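Local structure of beta-mannosidase (4CVU) at residues 55-67 with 78-90. The protein probably hydrolyses terminal beta-mannosyl residues of beta-mannosides, as a fungal beta-mannosidase of glycoside hydrolase family 2. Residues are numbered along the deposited sequence; the frame is centred on the assembly and turned at random.
Sequences SQAHLDLHAAGVI and DLRWIAAQNWTYT. With CD (cadmium ion), chain M; NAG (2-acetamido-2-deoxy-beta-D-glucopyranose), chain C.
Trp-87 and Ala-57 mark the closest backbone approach, 6.9 Å between their CA atoms, where helix 57-63 crosses strand 87-90 at 76°. Ala-57 CB lies over one face of the indole, 4.0 Å from the centroid of the five-membered ring, a CH-pi contact; Leu-61 CD1 makes a second, off-centre one with the six-membered ring. The indole's rotation is fixed from its edge, because Trp-87 NE1 donates to Ile-82 O at 3.1 Å, the acceptor lying in the ring plane; Gln-85 N reaches this same oxygen from the opposite face of the carbonyl plane. With an alanine in place of Trp-87, Ala-57 and Leu-61 would probably face a gap and Ile-82 O would lose one of its two donors.

Ile-82 divides its two branches. CG2, anti to the backbone N (the CG1 torsion chi1 is -70°), sits over the imidazole of His-58, 3.5 Å from its centroid, while CD1 meets Leu-61 CD1 and Ile-67 CD1 tip to tip. At the imidazole edge a water in the ring plane joins His-58 NE2 to Leu-79 O and Ala-83 N. Ile-67 CG2 packs 3.8 Å from Trp-81 CZ2.

Near the start of the helix, Tyr-89 OH donates to Asp-60 OD2 at 2.7 Å from above the carboxylate plane, and Ser-55 OG grips OD1. His-62 NE2 binds a cadmium ion shared with Glu-613 of the second subunit. The whole is a helix packed on the antiparallel sheet containing strands 38-41, 87-91 and 152-156, within the galactose-binding-like domain of family 2 glycosidases.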
loop_
_atom_site.group_PDB
_atom_site.type_symbol
_atom_site.label_atom_id
_atom_site.label_comp_id
_atom_site.label_asym_id
_atom_site.label_seq_id
_atom_site.Cartn_x
_atom_site.Cartn_y
_atom_site.Cartn_z
ATOM N N SER A 55 1.697 17.553 19.930
ATOM C CA SER A 55 1.658 16.291 19.212
ATOM C C SER A 55 1.142 15.142 20.080
ATOM O O SER A 55 0.788 15.333 21.218
ATOM C CB SER A 55 3.054 15.925 18.729
ATOM O OG SER A 55 2.994 14.928 17.727
ATOM N N GLN A 56 1.142 13.941 19.509
ATOM C CA GLN A 56 0.988 12.713 20.251
ATOM C C GLN A 56 2.018 11.709 19.751
ATOM O O GLN A 56 2.478 11.802 18.635
ATOM C CB GLN A 56 -0.417 12.156 20.065
ATOM C CG GLN A 56 -1.515 12.972 20.725
ATOM C CD GLN A 56 -2.887 12.775 20.066
ATOM O OE1 GLN A 56 -2.965 12.563 18.863
ATOM N NE2 GLN A 56 -3.973 12.828 20.862
ATOM N N ALA A 57 2.365 10.735 20.577
ATOM C CA ALA A 57 3.478 9.842 20.309
ATOM C C ALA A 57 3.387 9.062 18.985
ATOM O O ALA A 57 4.394 8.944 18.284
ATOM C CB ALA A 57 3.681 8.885 21.493
ATOM N N HIS A 58 2.196 8.557 18.634
ATOM C CA HIS A 58 2.004 7.920 17.304
ATOM C C HIS A 58 2.502 8.825 16.180
ATOM O O HIS A 58 3.185 8.360 15.243
ATOM C CB HIS A 58 0.557 7.577 17.036
ATOM C CG HIS A 58 0.019 6.537 17.943
ATOM N ND1 HIS A 58 -0.293 6.793 19.258
ATOM C CD2 HIS A 58 -0.275 5.237 17.724
ATOM C CE1 HIS A 58 -0.737 5.681 19.815
ATOM N NE2 HIS A 58 -0.734 4.725 18.901
ATOM N N LEU A 59 2.193 10.108 16.265
ATOM C CA LEU A 59 2.563 11.017 15.177
ATOM C C LEU A 59 4.087 11.244 15.131
ATOM O O LEU A 59 4.651 11.317 14.058
ATOM C CB LEU A 59 1.801 12.357 15.239
ATOM C CG LEU A 59 0.263 12.237 15.287
ATOM C CD1 LEU A 59 -0.334 13.629 15.466
ATOM C CD2 LEU A 59 -0.297 11.497 14.067
ATOM N N ASP A 60 4.739 11.344 16.282
ATOM C CA ASP A 60 6.196 11.612 16.299
ATOM C C ASP A 60 6.990 10.357 15.906
ATOM O O ASP A 60 8.024 10.452 15.213
ATOM C CB ASP A 60 6.629 12.161 17.657
ATOM C CG ASP A 60 6.023 13.530 17.961
ATOM O OD1 ASP A 60 5.625 14.250 17.032
ATOM O OD2 ASP A 60 5.924 13.880 19.145
ATOM N N LEU A 61 6.491 9.178 16.321
ATOM C CA LEU A 61 6.988 7.880 15.860
ATOM C C LEU A 61 6.857 7.668 14.338
ATOM O O LEU A 61 7.779 7.165 13.705
ATOM C CB LEU A 61 6.253 6.734 16.581
ATOM C CG LEU A 61 6.565 6.556 18.081
ATOM C CD1 LEU A 61 5.560 5.626 18.744
ATOM C CD2 LEU A 61 7.974 6.068 18.309
ATOM N N HIS A 62 5.712 8.028 13.766
ATOM C CA HIS A 62 5.515 7.949 12.328
ATOM C C HIS A 62 6.452 8.912 11.613
ATOM O O HIS A 62 7.087 8.528 10.652
ATOM C CB HIS A 62 4.086 8.248 11.946
ATOM C CG HIS A 62 3.857 8.261 10.476
ATOM N ND1 HIS A 62 4.120 7.173 9.696
ATOM C CD2 HIS A 62 3.358 9.206 9.642
ATOM C CE1 HIS A 62 3.799 7.428 8.449
ATOM N NE2 HIS A 62 3.377 8.665 8.390
ATOM N N ALA A 63 6.548 10.147 12.094
ATOM C CA ALA A 63 7.444 11.157 11.479
ATOM C C ALA A 63 8.893 10.679 11.398
ATOM O O ALA A 63 9.567 10.927 10.400
ATOM C CB ALA A 63 7.368 12.485 12.245
ATOM N N ALA A 64 9.371 9.981 12.438
ATOM C CA ALA A 64 10.759 9.452 12.461
ATOM C C ALA A 64 10.970 8.137 11.676
ATOM O O ALA A 64 12.087 7.656 11.567
ATOM C CB ALA A 64 11.235 9.267 13.904
ATOM N N GLY A 65 9.906 7.556 11.157
ATOM C CA GLY A 65 10.024 6.350 10.342
ATOM C C GLY A 65 10.021 5.058 11.151
ATOM O O GLY A 65 10.291 3.990 10.611
ATOM N N VAL A 66 9.674 5.157 12.428
ATOM C CA VAL A 66 9.598 3.981 13.297
ATOM C C VAL A 66 8.322 3.183 12.974
ATOM O O VAL A 66 8.298 1.952 13.023
ATOM C CB VAL A 66 9.624 4.372 14.772
ATOM C CG1 VAL A 66 9.470 3.141 15.653
ATOM C CG2 VAL A 66 10.925 5.114 15.113
ATOM N N ILE A 67 7.260 3.892 12.624
ATOM C CA ILE A 67 6.054 3.230 12.174
ATOM C C ILE A 67 5.531 3.827 10.864
ATOM O O ILE A 67 5.922 4.938 10.480
ATOM C CB ILE A 67 4.973 3.263 13.271
ATOM C CG1 ILE A 67 4.475 4.688 13.535
ATOM C CG2 ILE A 67 5.532 2.655 14.544
ATOM C CD1 ILE A 67 3.264 4.735 14.491
ATOM N N ASP A 78 -1.590 -4.055 15.053
ATOM C CA ASP A 78 -0.148 -4.127 15.058
ATOM C C ASP A 78 0.515 -3.031 15.880
ATOM O O ASP A 78 1.664 -3.193 16.298
ATOM C CB ASP A 78 0.419 -4.060 13.647
ATOM C CG ASP A 78 -0.125 -5.151 12.694
ATOM O OD1 ASP A 78 -0.683 -6.171 13.098
ATOM O OD2 ASP A 78 -0.018 -4.926 11.488
ATOM N N LEU A 79 -0.187 -1.909 16.104
ATOM C CA LEU A 79 0.394 -0.776 16.848
ATOM C C LEU A 79 0.070 -0.728 18.357
ATOM O O LEU A 79 0.423 0.234 19.034
ATOM C CB LEU A 79 -0.018 0.548 16.201
ATOM C CG LEU A 79 0.448 0.720 14.758
ATOM C CD1 LEU A 79 0.036 2.088 14.298
ATOM C CD2 LEU A 79 1.957 0.581 14.606
ATOM N N ARG A 80 -0.561 -1.775 18.884
ATOM C CA ARG A 80 -1.006 -1.751 20.264
ATOM C C ARG A 80 0.143 -1.697 21.291
ATOM O O ARG A 80 -0.048 -1.219 22.408
ATOM C CB ARG A 80 -1.937 -2.930 20.544
ATOM C CG ARG A 80 -3.312 -2.721 19.970
ATOM C CD ARG A 80 -4.213 -3.896 20.302
ATOM N NE ARG A 80 -5.606 -3.628 19.896
ATOM C CZ ARG A 80 -6.515 -4.589 19.755
ATOM N NH1 ARG A 80 -6.181 -5.854 20.036
ATOM N NH2 ARG A 80 -7.771 -4.309 19.361
ATOM N N TRP A 81 1.350 -2.092 20.890
ATOM C CA TRP A 81 2.513 -1.900 21.745
ATOM C C TRP A 81 2.752 -0.450 22.142
ATOM O O TRP A 81 3.510 -0.172 23.079
ATOM C CB TRP A 81 3.775 -2.432 21.076
ATOM C CG TRP A 81 4.131 -1.809 19.744
ATOM C CD1 TRP A 81 3.687 -2.194 18.520
ATOM C CD2 TRP A 81 5.073 -0.766 19.517
ATOM N NE1 TRP A 81 4.276 -1.426 17.528
ATOM C CE2 TRP A 81 5.113 -0.524 18.134
ATOM C CE3 TRP A 81 5.850 0.018 20.351
ATOM C CZ2 TRP A 81 5.934 0.465 17.569
ATOM C CZ3 TRP A 81 6.664 0.998 19.795
ATOM C CH2 TRP A 81 6.704 1.205 18.428
ATOM N N ILE A 82 2.162 0.486 21.408
ATOM C CA ILE A 82 2.331 1.890 21.698
ATOM C C ILE A 82 1.415 2.295 22.831
ATOM O O ILE A 82 1.882 2.824 23.843
ATOM C CB ILE A 82 2.094 2.763 20.434
ATOM C CG1 ILE A 82 3.244 2.543 19.440
ATOM C CG2 ILE A 82 2.011 4.227 20.801
ATOM C CD1 ILE A 82 2.986 3.066 18.032
ATOM N N ALA A 83 0.115 2.030 22.702
ATOM C CA ALA A 83 -0.826 2.386 23.773
ATOM C C ALA A 83 -0.491 1.668 25.098
ATOM O O ALA A 83 -0.851 2.145 26.159
ATOM C CB ALA A 83 -2.243 2.024 23.358
ATOM N N ALA A 84 0.113 0.497 25.018
ATOM C CA ALA A 84 0.407 -0.295 26.189
ATOM C C ALA A 84 1.552 0.222 27.091
ATOM O O ALA A 84 1.782 -0.341 28.149
ATOM C CB ALA A 84 0.615 -1.744 25.806
ATOM N N GLN A 85 2.288 1.246 26.669
ATOM C CA GLN A 85 3.399 1.790 27.459
ATOM C C GLN A 85 3.426 3.316 27.631
ATOM O O GLN A 85 2.715 4.027 26.970
ATOM C CB GLN A 85 4.721 1.327 26.901
ATOM C CG GLN A 85 5.088 1.988 25.608
ATOM C CD GLN A 85 6.376 1.442 25.042
ATOM O OE1 GLN A 85 7.417 1.786 25.507
ATOM N NE2 GLN A 85 6.290 0.600 24.035
ATOM N N ASN A 86 4.248 3.802 28.552
ATOM C CA ASN A 86 4.489 5.238 28.753
ATOM C C ASN A 86 5.329 5.917 27.683
ATOM O O ASN A 86 6.225 5.337 27.152
ATOM C CB ASN A 86 5.175 5.535 30.089
ATOM C CG ASN A 86 4.272 5.349 31.302
ATOM O OD1 ASN A 86 3.474 4.459 31.347
ATOM N ND2 ASN A 86 4.426 6.203 32.286
ATOM N N TRP A 87 5.033 7.163 27.398
ATOM C CA TRP A 87 5.846 7.988 26.511
ATOM C C TRP A 87 6.163 9.288 27.204
ATOM O O TRP A 87 5.294 9.939 27.724
ATOM C CB TRP A 87 5.106 8.256 25.167
ATOM C CG TRP A 87 4.941 6.987 24.443
ATOM C CD1 TRP A 87 3.907 6.101 24.589
ATOM C CD2 TRP A 87 5.884 6.379 23.564
ATOM N NE1 TRP A 87 4.135 4.993 23.823
ATOM C CE2 TRP A 87 5.346 5.133 23.183
ATOM C CE3 TRP A 87 7.126 6.773 23.049
ATOM C CZ2 TRP A 87 6.002 4.265 22.293
ATOM C CZ3 TRP A 87 7.773 5.936 22.154
ATOM C CH2 TRP A 87 7.206 4.687 21.780
ATOM N N THR A 88 7.417 9.695 27.169
ATOM C CA THR A 88 7.814 10.897 27.850
ATOM C C THR A 88 8.312 11.922 26.855
ATOM O O THR A 88 9.213 11.620 26.028
ATOM C CB THR A 88 8.880 10.592 28.942
ATOM O OG1 THR A 88 8.292 9.771 29.961
ATOM C CG2 THR A 88 9.429 11.863 29.555
ATOM N N TYR A 89 7.726 13.117 26.943
ATOM C CA TYR A 89 8.147 14.304 26.169
ATOM C C TYR A 89 9.124 15.127 27.017
ATOM O O TYR A 89 8.761 15.617 28.087
ATOM C CB TYR A 89 6.918 15.146 25.793
ATOM C CG TYR A 89 6.182 14.614 24.561
ATOM C CD1 TYR A 89 5.451 13.434 24.615
ATOM C CD2 TYR A 89 6.230 15.304 23.356
ATOM C CE1 TYR A 89 4.809 12.945 23.490
ATOM C CE2 TYR A 89 5.573 14.845 22.243
ATOM C CZ TYR A 89 4.867 13.660 22.295
ATOM O OH TYR A 89 4.239 13.193 21.132
ATOM N N THR A 90 10.362 15.280 26.551
ATOM C CA THR A 90 11.398 15.983 27.325
ATOM C C THR A 90 11.986 17.114 26.511
ATOM O O THR A 90 12.400 16.891 25.377
ATOM C CB THR A 90 12.538 15.016 27.681
ATOM O OG1 THR A 90 11.986 13.931 28.424
ATOM C CG2 THR A 90 13.635 15.715 28.504
HETATM CD CD CD M . 2.795 9.883 6.545
HETATM C C1 NAG C . 3.704 6.184 33.491
HETATM C C2 NAG C . 4.734 6.182 34.649
HETATM C C3 NAG C . 4.027 6.322 35.989
HETATM C C4 NAG C . 3.027 7.476 35.997
HETATM C C5 NAG C . 2.125 7.460 34.735
HETATM C C6 NAG C . 1.239 8.721 34.629
HETATM C C7 NAG C . 6.775 4.956 34.188
HETATM C C8 NAG C . 7.540 3.666 34.205
HETATM N N2 NAG C . 5.527 4.957 34.648
HETATM O O3 NAG C . 5.015 6.516 36.991
HETATM O O4 NAG C . 2.217 7.343 37.156
HETATM O O5 NAG C . 2.904 7.349 33.557
HETATM O O6 NAG C . 1.993 9.876 34.300
HETATM O O7 NAG C . 7.305 5.955 33.752
HETATM O O HOH W 1 -1.467 2.083 20.056
HETATM O O HOH W 2 4.888 10.369 6.201
HETATM O O HOH W 3 2.413 12.243 7.421
HETATM O O HOH W 4 0.682 9.345 6.740
#